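Local coordinates for protein Syntaxin1 (Monosiga brevicollis, PDB 2XHE) that probably acts as a SNAP receptor (SNARE) of the syntaxin family in membrane fusion and transport, binding partner SNARE proteins, at residues B[66-71]-B[155-160]; B[62-67]-B[95-100]; B[143-148]-B[245-250]. One frame throughout, in Å; residues are numbered along the deposited sequence.

Contact 1: B[66-71]-B[155-160]; sequences QVAQLH and NDVQAE
Gln158 reaches from helix 131-171 to the ring of His71 on helix 44-72. From its CB the chain turns so that CG lies beside the backbone N and opposite the carbonyl carbon, chi1 -69°. A bend at chi2, -64°, swings the amide round toward the neighbouring helix. This brings CD to 4.1 Å from NE2 of His71. The two branches of the amide then go to different partners. OE1 takes a hydrogen bond with the hydroxyl of Ser225 on helix 214-237. NE2 donates to NE2 of His71 over 3.1 Å and also lies 3.6 Å from CD2 of that ring. The bond is moderately bent, 149° at the hydrogen. It leaves close to the amide plane but meets the imidazole tilted from the ring plane. NE2 of Gln158 also lies 3.9 Å from the CG1 methyl of Val67, one turn before His71.

The segments belong to the three-helix Habc bundle of syntaxins, and their axes run nearly parallel, 10.1 Å apart. Helix 214-237, from the SNARE region, lies alongside, much as in closed syntaxins, and its Leu222 packs on both His71 and Gln158. The two polar groups are thus buried, and each amide end has a partner. An acceptor at NE2 is consistent with a neutral imidazole. His71 also packs on Met94 of helix 80-116.

At Ala68, three residues before His71, the contact is apolar. Val157 turns its CG2 toward Ala68. The methyl is 3.9 Å from CA of Ala68 and 4.2 Å from its CB. The CA atoms of Ala68 and Val157 are 6.4 Å apart, the nearest pair between the two segments.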
loop_
_atom_site.group_PDB
_atom_site.type_symbol
_atom_site.label_atom_id
_atom_site.label_comp_id
_atom_site.label_asym_id
_atom_site.label_seq_id
_atom_site.Cartn_x
_atom_site.Cartn_y
_atom_site.Cartn_z
ATOM N N GLN B 66 -30.681 -8.304 -11.324
ATOM C CA GLN B 66 -31.994 -8.842 -11.651
ATOM C C GLN B 66 -32.169 -8.912 -13.162
ATOM O O GLN B 66 -32.819 -9.819 -13.684
ATOM C CB GLN B 66 -33.098 -7.991 -11.019
ATOM C CG GLN B 66 -33.170 -8.090 -9.496
ATOM C CD GLN B 66 -33.841 -6.884 -8.867
ATOM O OE1 GLN B 66 -34.551 -6.132 -9.544
ATOM N NE2 GLN B 66 -33.609 -6.683 -7.570
ATOM N N VAL B 67 -31.592 -7.946 -13.865
ATOM C CA VAL B 67 -31.526 -8.017 -15.318
ATOM C C VAL B 67 -30.687 -9.235 -15.697
ATOM O O VAL B 67 -30.879 -9.830 -16.750
ATOM C CB VAL B 67 -30.923 -6.734 -15.935
ATOM C CG1 VAL B 67 -30.909 -6.827 -17.444
ATOM C CG2 VAL B 67 -31.710 -5.511 -15.493
ATOM N N ALA B 68 -29.764 -9.615 -14.822
ATOM C CA ALA B 68 -28.940 -10.797 -15.060
ATOM C C ALA B 68 -29.813 -12.041 -15.240
ATOM O O ALA B 68 -29.739 -12.714 -16.270
ATOM C CB ALA B 68 -27.940 -10.994 -13.929
ATOM N N GLN B 69 -30.647 -12.336 -14.245
ATOM C CA GLN B 69 -31.552 -13.484 -14.318
ATOM C C GLN B 69 -32.548 -13.379 -15.470
ATOM O O GLN B 69 -32.673 -14.300 -16.278
ATOM C CB GLN B 69 -32.311 -13.662 -13.004
ATOM C CG GLN B 69 -31.414 -13.891 -11.814
ATOM C CD GLN B 69 -32.199 -14.079 -10.537
ATOM O OE1 GLN B 69 -33.432 -14.081 -10.547
ATOM N NE2 GLN B 69 -31.488 -14.238 -9.424
ATOM N N LEU B 70 -33.256 -12.257 -15.540
ATOM C CA LEU B 70 -34.261 -12.057 -16.580
ATOM C C LEU B 70 -33.742 -12.378 -17.983
ATOM O O LEU B 70 -34.518 -12.731 -18.872
ATOM C CB LEU B 70 -34.814 -10.630 -16.530
ATOM C CG LEU B 70 -35.616 -10.232 -15.291
ATOM C CD1 LEU B 70 -36.236 -8.856 -15.486
ATOM C CD2 LEU B 70 -36.692 -11.270 -14.992
ATOM N N HIS B 71 -32.431 -12.255 -18.177
ATOM C CA HIS B 71 -31.812 -12.546 -19.467
ATOM C C HIS B 71 -31.584 -14.039 -19.686
ATOM O O HIS B 71 -32.016 -14.598 -20.700
ATOM C CB HIS B 71 -30.485 -11.804 -19.610
ATOM C CG HIS B 71 -30.617 -10.436 -20.195
ATOM N ND1 HIS B 71 -31.244 -10.200 -21.401
ATOM C CD2 HIS B 71 -30.191 -9.230 -19.753
ATOM C CE1 HIS B 71 -31.206 -8.910 -21.670
ATOM N NE2 HIS B 71 -30.573 -8.296 -20.685
ATOM N N ASN B 155 -22.644 -2.871 -18.100
ATOM C CA ASN B 155 -22.084 -3.037 -19.436
ATOM C C ASN B 155 -21.628 -4.472 -19.684
ATOM O O ASN B 155 -21.739 -4.981 -20.802
ATOM C CB ASN B 155 -20.923 -2.059 -19.652
ATOM C CG ASN B 155 -20.296 -2.183 -21.030
ATOM O OD1 ASN B 155 -19.400 -3.007 -21.246
ATOM N ND2 ASN B 155 -20.743 -1.341 -21.965
ATOM N N ASP B 156 -21.127 -5.126 -18.639
ATOM C CA ASP B 156 -20.597 -6.477 -18.781
ATOM C C ASP B 156 -21.692 -7.525 -18.921
ATOM O O ASP B 156 -21.560 -8.435 -19.732
ATOM C CB ASP B 156 -19.650 -6.829 -17.633
ATOM C CG ASP B 156 -18.195 -6.505 -17.955
ATOM O OD1 ASP B 156 -17.896 -6.131 -19.115
ATOM O OD2 ASP B 156 -17.345 -6.631 -17.046
ATOM N N VAL B 157 -22.769 -7.390 -18.147
ATOM C CA VAL B 157 -23.898 -8.326 -18.225
ATOM C C VAL B 157 -24.710 -8.153 -19.514
ATOM O O VAL B 157 -25.276 -9.118 -20.026
ATOM C CB VAL B 157 -24.816 -8.250 -16.972
ATOM C CG1 VAL B 157 -25.241 -6.827 -16.706
ATOM C CG2 VAL B 157 -26.039 -9.149 -17.131
ATOM N N GLN B 158 -24.752 -6.932 -20.045
ATOM C CA GLN B 158 -25.414 -6.680 -21.330
ATOM C C GLN B 158 -24.681 -7.337 -22.502
ATOM O O GLN B 158 -25.244 -8.171 -23.207
ATOM C CB GLN B 158 -25.596 -5.178 -21.583
ATOM C CG GLN B 158 -26.606 -4.499 -20.650
ATOM C CD GLN B 158 -28.041 -5.017 -20.815
ATOM O OE1 GLN B 158 -28.880 -4.372 -21.443
ATOM N NE2 GLN B 158 -28.323 -6.176 -20.236
ATOM N N ALA B 159 -23.427 -6.963 -22.709
ATOM C CA ALA B 159 -22.619 -7.584 -23.753
ATOM C C ALA B 159 -22.456 -9.090 -23.542
ATOM O O ALA B 159 -22.444 -9.854 -24.503
ATOM C CB ALA B 159 -21.268 -6.914 -23.838
ATOM N N GLU B 160 -22.324 -9.505 -22.284
ATOM C CA GLU B 160 -22.222 -10.922 -21.930
ATOM C C GLU B 160 -23.425 -11.698 -22.444
ATOM O O GLU B 160 -23.278 -12.782 -23.010
ATOM C CB GLU B 160 -22.112 -11.083 -20.410
ATOM C CG GLU B 160 -22.136 -12.518 -19.888
ATOM C CD GLU B 160 -21.883 -12.598 -18.379
ATOM O OE1 GLU B 160 -22.387 -13.543 -17.737
ATOM O OE2 GLU B 160 -21.183 -11.715 -17.832
#

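Contact 2: B[62-67]-B[95-100]; sequences QAIEQV and ARISAL
Ile97 projects from helix 80-116 into a patch made by Ala63, Ile64 and Val67 of helix 44-72. Its CG1 lies opposite its carbonyl carbon, chi1 -64°. The chain then runs extended to CD1, chi2 -176°. This shape carries the ethyl arm straight across the gap. CG1 lies on the CB methyl of Ala63 at 3.4 Å, and CD1 also reaches that methyl. The end of the arm continues to Val67, where CD1 meets CG2 tip to tip at 3.7 Å. Val67 holds this branch beside its own backbone N, with the other methyl, CG1, turned to Gln158. CD1 of Ile97 is also 3.8 Å from the backbone N of Ile64 and touches the CG1 of that residue more loosely, at 4.3 Å.

Ile60, one turn before Ile64 on helix 44-72, also packs on Ile97. Ile60, Ala63, Ile64 and Val67 therefore surround it as the hole surrounds a knob in knobs-into-holes packing. The helices run roughly antiparallel, with segment axes 10.2 Å apart and 153° between their directions, within a predicted coiled-coil region. They are the first two long helices of the Habc bundle. Val150 and Tyr154 of the third, helix 131-171, pack on Ile64.

Between the two segments, all the side-chain contacts are aliphatic. The pairing therefore rests on shape and burial, with no polar group that would fix a bond direction.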
loop_
_atom_site.group_PDB
_atom_site.type_symbol
_atom_site.label_atom_id
_atom_site.label_comp_id
_atom_site.label_asym_id
_atom_site.label_seq_id
_atom_site.Cartn_x
_atom_site.Cartn_y
_atom_site.Cartn_z
ATOM N N GLN B 62 -28.680 -3.478 -7.387
ATOM C CA GLN B 62 -29.687 -4.522 -7.216
ATOM C C GLN B 62 -30.385 -4.798 -8.545
ATOM O O GLN B 62 -30.550 -5.948 -8.948
ATOM C CB GLN B 62 -30.714 -4.100 -6.162
ATOM C CG GLN B 62 -30.827 -5.036 -4.956
ATOM C CD GLN B 62 -29.620 -4.961 -4.023
ATOM O OE1 GLN B 62 -28.896 -3.964 -3.998
ATOM N NE2 GLN B 62 -29.406 -6.020 -3.245
ATOM N N ALA B 63 -30.787 -3.727 -9.222
ATOM C CA ALA B 63 -31.422 -3.815 -10.532
ATOM C C ALA B 63 -30.585 -4.599 -11.551
ATOM O O ALA B 63 -31.112 -5.420 -12.300
ATOM C CB ALA B 63 -31.731 -2.412 -11.058
ATOM N N ILE B 64 -29.286 -4.330 -11.584
ATOM C CA ILE B 64 -28.384 -5.018 -12.498
ATOM C C ILE B 64 -28.436 -6.534 -12.308
ATOM O O ILE B 64 -28.539 -7.287 -13.276
ATOM C CB ILE B 64 -26.917 -4.506 -12.341
ATOM C CG1 ILE B 64 -26.723 -3.187 -13.093
ATOM C CG2 ILE B 64 -25.918 -5.535 -12.840
ATOM C CD1 ILE B 64 -25.618 -2.333 -12.524
ATOM N N GLU B 65 -28.373 -6.980 -11.058
ATOM C CA GLU B 65 -28.318 -8.412 -10.769
ATOM C C GLU B 65 -29.675 -9.090 -10.957
ATOM O O GLU B 65 -29.804 -10.300 -10.783
ATOM C CB GLU B 65 -27.765 -8.670 -9.362
ATOM C CG GLU B 65 -26.410 -7.997 -9.081
ATOM C CD GLU B 65 -25.302 -8.416 -10.048
ATOM O OE1 GLU B 65 -25.370 -9.539 -10.596
ATOM O OE2 GLU B 65 -24.355 -7.620 -10.252
ATOM N N GLN B 66 -30.681 -8.304 -11.324
ATOM C CA GLN B 66 -31.994 -8.842 -11.651
ATOM C C GLN B 66 -32.169 -8.912 -13.162
ATOM O O GLN B 66 -32.819 -9.819 -13.684
ATOM C CB GLN B 66 -33.098 -7.991 -11.019
ATOM C CG GLN B 66 -33.170 -8.090 -9.496
ATOM C CD GLN B 66 -33.841 -6.884 -8.867
ATOM O OE1 GLN B 66 -34.551 -6.132 -9.544
ATOM N NE2 GLN B 66 -33.609 -6.683 -7.570
ATOM N N VAL B 67 -31.592 -7.946 -13.865
ATOM C CA VAL B 67 -31.526 -8.017 -15.318
ATOM C C VAL B 67 -30.687 -9.235 -15.697
ATOM O O VAL B 67 -30.879 -9.830 -16.750
ATOM C CB VAL B 67 -30.923 -6.734 -15.935
ATOM C CG1 VAL B 67 -30.909 -6.827 -17.444
ATOM C CG2 VAL B 67 -31.710 -5.511 -15.493
ATOM N N ALA B 95 -35.076 0.470 -18.225
ATOM C CA ALA B 95 -35.431 1.874 -18.342
ATOM C C ALA B 95 -35.239 2.574 -17.015
ATOM O O ALA B 95 -34.960 3.768 -16.974
ATOM C CB ALA B 95 -36.865 2.010 -18.796
ATOM N N ARG B 96 -35.414 1.834 -15.927
ATOM C CA ARG B 96 -35.192 2.411 -14.610
ATOM C C ARG B 96 -33.698 2.613 -14.358
ATOM O O ARG B 96 -33.263 3.693 -13.956
ATOM C CB ARG B 96 -35.815 1.556 -13.511
ATOM C CG ARG B 96 -35.798 2.247 -12.147
ATOM C CD ARG B 96 -37.085 2.018 -11.370
ATOM N NE ARG B 96 -37.583 0.660 -11.564
ATOM C CZ ARG B 96 -37.004 -0.426 -11.055
ATOM N NH1 ARG B 96 -35.890 -0.314 -10.311
ATOM N NH2 ARG B 96 -37.535 -1.626 -11.299
ATOM N N ILE B 97 -32.922 1.563 -14.607
ATOM C CA ILE B 97 -31.477 1.620 -14.482
ATOM C C ILE B 97 -30.947 2.793 -15.289
ATOM O O ILE B 97 -30.007 3.470 -14.886
ATOM C CB ILE B 97 -30.836 0.312 -14.957
ATOM C CG1 ILE B 97 -31.289 -0.831 -14.046
ATOM C CG2 ILE B 97 -29.293 0.441 -14.998
ATOM C CD1 ILE B 97 -30.664 -2.163 -14.337
ATOM N N SER B 98 -31.576 3.035 -16.426
ATOM C CA SER B 98 -31.231 4.161 -17.270
ATOM C C SER B 98 -31.651 5.503 -16.649
ATOM O O SER B 98 -30.851 6.433 -16.562
ATOM C CB SER B 98 -31.850 3.964 -18.655
ATOM O OG SER B 98 -31.850 5.168 -19.393
ATOM N N ALA B 99 -32.905 5.596 -16.208
ATOM C CA ALA B 99 -33.409 6.808 -15.562
ATOM C C ALA B 99 -32.611 7.156 -14.297
ATOM O O ALA B 99 -32.348 8.330 -14.019
ATOM C CB ALA B 99 -34.886 6.658 -15.243
ATOM N N LEU B 100 -32.243 6.124 -13.538
ATOM C CA LEU B 100 -31.381 6.275 -12.374
ATOM C C LEU B 100 -29.970 6.688 -12.787
ATOM O O LEU B 100 -29.348 7.543 -12.153
ATOM C CB LEU B 100 -31.332 4.973 -11.581
ATOM C CG LEU B 100 -32.531 4.755 -10.655
ATOM C CD1 LEU B 100 -32.473 3.404 -9.974
ATOM C CD2 LEU B 100 -32.550 5.856 -9.636
#

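Contact 3: B[143-148]-B[245-250]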
loop_
_atom_site.group_PDB
_atom_site.type_symbol
_atom_site.label_atom_id
_atom_site.label_comp_id
_atom_site.label_asym_id
_atom_site.label_seq_id
_atom_site.Cartn_x
_atom_site.Cartn_y
_atom_site.Cartn_z
ATOM N N LEU B 143 -17.496 9.132 -5.806
ATOM C CA LEU B 143 -18.756 8.634 -6.347
ATOM C C LEU B 143 -18.706 8.414 -7.861
ATOM O O LEU B 143 -19.307 7.465 -8.385
ATOM C CB LEU B 143 -19.915 9.574 -5.973
ATOM C CG LEU B 143 -20.290 9.616 -4.486
ATOM C CD1 LEU B 143 -21.251 10.754 -4.192
ATOM C CD2 LEU B 143 -20.875 8.283 -4.032
ATOM N N SER B 144 -17.998 9.292 -8.564
ATOM C CA SER B 144 -17.812 9.104 -9.991
ATOM C C SER B 144 -17.159 7.754 -10.249
ATOM O O SER B 144 -17.563 7.021 -11.147
ATOM C CB SER B 144 -16.977 10.230 -10.571
ATOM O OG SER B 144 -17.625 11.466 -10.360
ATOM N N ARG B 145 -16.161 7.417 -9.443
ATOM C CA ARG B 145 -15.528 6.113 -9.556
ATOM C C ARG B 145 -16.537 5.024 -9.237
ATOM O O ARG B 145 -16.772 4.142 -10.063
ATOM C CB ARG B 145 -14.264 6.003 -8.681
ATOM C CG ARG B 145 -13.051 6.799 -9.211
ATOM C CD ARG B 145 -11.728 6.489 -8.462
ATOM N NE ARG B 145 -11.703 7.011 -7.093
ATOM C CZ ARG B 145 -11.629 8.307 -6.774
ATOM N NH1 ARG B 145 -11.578 9.235 -7.730
ATOM N NH2 ARG B 145 -11.615 8.679 -5.494
ATOM N N LYS B 146 -17.147 5.091 -8.056
ATOM C CA LYS B 146 -18.173 4.113 -7.670
ATOM C C LYS B 146 -19.178 3.926 -8.808
ATOM O O LYS B 146 -19.539 2.798 -9.135
ATOM C CB LYS B 146 -18.872 4.511 -6.360
ATOM C CG LYS B 146 -19.789 3.441 -5.755
ATOM C CD LYS B 146 -19.029 2.190 -5.304
ATOM C CE LYS B 146 -19.152 1.039 -6.312
ATOM N NZ LYS B 146 -18.258 -0.123 -5.991
ATOM N N PHE B 147 -19.587 5.029 -9.435
ATOM C CA PHE B 147 -20.514 4.982 -10.565
ATOM C C PHE B 147 -20.012 4.224 -11.814
ATOM O O PHE B 147 -20.706 3.330 -12.308
ATOM C CB PHE B 147 -20.999 6.388 -10.943
ATOM C CG PHE B 147 -22.051 6.385 -12.009
ATOM C CD1 PHE B 147 -23.163 5.570 -11.896
ATOM C CD2 PHE B 147 -21.929 7.183 -13.131
ATOM C CE1 PHE B 147 -24.130 5.553 -12.881
ATOM C CE2 PHE B 147 -22.897 7.171 -14.118
ATOM C CZ PHE B 147 -23.990 6.354 -13.996
ATOM N N VAL B 148 -18.830 4.582 -12.322
ATOM C CA VAL B 148 -18.246 3.922 -13.499
ATOM C C VAL B 148 -18.069 2.419 -13.244
ATOM O O VAL B 148 -18.276 1.593 -14.143
ATOM C CB VAL B 148 -16.881 4.581 -13.929
ATOM C CG1 VAL B 148 -16.130 3.741 -14.987
ATOM C CG2 VAL B 148 -17.092 6.001 -14.455
ATOM N N GLU B 245 -6.097 11.798 -9.805
ATOM C CA GLU B 245 -4.801 11.119 -9.935
ATOM C C GLU B 245 -4.185 10.842 -8.554
ATOM O O GLU B 245 -3.439 9.869 -8.370
ATOM C CB GLU B 245 -3.825 11.899 -10.831
ATOM C CG GLU B 245 -2.780 12.727 -10.075
ATOM C CD GLU B 245 -1.743 13.373 -10.992
ATOM O OE1 GLU B 245 -1.608 12.931 -12.153
ATOM O OE2 GLU B 245 -1.059 14.320 -10.548
ATOM N N MET B 246 -4.544 11.687 -7.586
ATOM C CA MET B 246 -3.913 11.713 -6.271
ATOM C C MET B 246 -4.933 11.962 -5.147
ATOM O O MET B 246 -4.618 11.805 -3.961
ATOM C CB MET B 246 -2.837 12.808 -6.254
ATOM C CG MET B 246 -1.755 12.621 -5.206
ATOM S SD MET B 246 -0.768 11.114 -5.402
ATOM C CE MET B 246 0.575 11.687 -6.434
ATOM N N ILE B 247 -6.154 12.348 -5.528
ATOM C CA ILE B 247 -7.198 12.726 -4.566
ATOM C C ILE B 247 -7.670 11.581 -3.651
ATOM O O ILE B 247 -8.065 11.820 -2.504
ATOM C CB ILE B 247 -8.418 13.406 -5.263
ATOM C CG1 ILE B 247 -9.483 13.815 -4.234
ATOM C CG2 ILE B 247 -9.019 12.494 -6.324
ATOM C CD1 ILE B 247 -10.367 14.965 -4.690
ATOM N N ASP B 248 -7.628 10.348 -4.148
ATOM C CA ASP B 248 -7.966 9.199 -3.319
ATOM C C ASP B 248 -6.963 8.956 -2.187
ATOM O O ASP B 248 -7.148 8.054 -1.372
ATOM C CB ASP B 248 -8.112 7.931 -4.161
ATOM C CG ASP B 248 -9.084 6.934 -3.540
ATOM O OD1 ASP B 248 -9.986 7.379 -2.796
ATOM O OD2 ASP B 248 -8.953 5.714 -3.797
ATOM N N ARG B 249 -5.899 9.749 -2.141
ATOM C CA ARG B 249 -4.891 9.613 -1.091
ATOM C C ARG B 249 -5.230 10.528 0.075
ATOM O O ARG B 249 -5.463 11.722 -0.124
ATOM C CB ARG B 249 -3.498 9.912 -1.651
ATOM C CG ARG B 249 -2.767 8.673 -2.164
ATOM C CD ARG B 249 -2.312 7.790 -1.000
ATOM N NE ARG B 249 -2.143 6.390 -1.385
ATOM C CZ ARG B 249 -1.682 5.445 -0.567
ATOM N NH1 ARG B 249 -1.341 5.755 0.683
ATOM N NH2 ARG B 249 -1.554 4.193 -0.997
ATOM N N ILE B 250 -5.291 9.970 1.285
ATOM C CA ILE B 250 -5.737 10.752 2.442
ATOM C C ILE B 250 -4.758 11.883 2.687
ATOM O O ILE B 250 -5.135 13.056 2.683
ATOM C CB ILE B 250 -5.864 9.925 3.735
ATOM C CG1 ILE B 250 -6.823 8.751 3.559
ATOM C CG2 ILE B 250 -6.387 10.786 4.863
ATOM C CD1 ILE B 250 -6.949 7.902 4.811
#
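Arg145 and Asp248 meet in a weak salt bridge at the surface of the bundle. NH2 of Arg145 lies 3.4 Å from OD1 of Asp248, a long distance, and the angle at the hydrogen is only 132°. The guanidinium and carboxylate planes are 52° apart, so the two groups are not paired flat. The arginine chain bends at chi3, -70°, which turns its end toward the loop. Its NH1 also lies 4.4 Å from the CG2 methyl of Ile247.

The same OD1 has a stronger partner: it accepts a hydrogen bond from the backbone of another protein's chain in the complex. An acidic side chain of that protein packs on Arg145. The segment 245-250 belongs to the SNARE region and lies between helix 214-237 and helix 250-255. Here it packs beside helix 131-171 of the Habc bundle.

A type I beta turn from Met246 to Arg249 presents Ile247 and Asp248 together. It is closed by the bond from N of Arg249 to O of Met246, 3.0 Å. Arg249 then takes the N-cap position of the short helix 250-255. Ile247 settles on Ser141 and Gln137, one and two turns before Arg145.

In the fold
Contacts 1 and 2 are buried; contact 3 lies at the surface. The first two share Gln66 and Val67 on helix 44-72, and they touch through CG1 of Val157 and CG2 of Ile64. Contact 1 joins helix 44-72 to helix 131-171, nearly parallel; contact 2 joins it to helix 80-116, roughly antiparallel. Together they join all three long helices of the Habc bundle. The side chains of contact 2 are all aliphatic, whereas contact 1 adds a buried amide-imidazole bond. Contact 3 uses helix 131-171 again, with its centre about 26 Å from that of contact 1. It links that helix to a SNARE-region loop by a weak charged pair, beside another protein's chain.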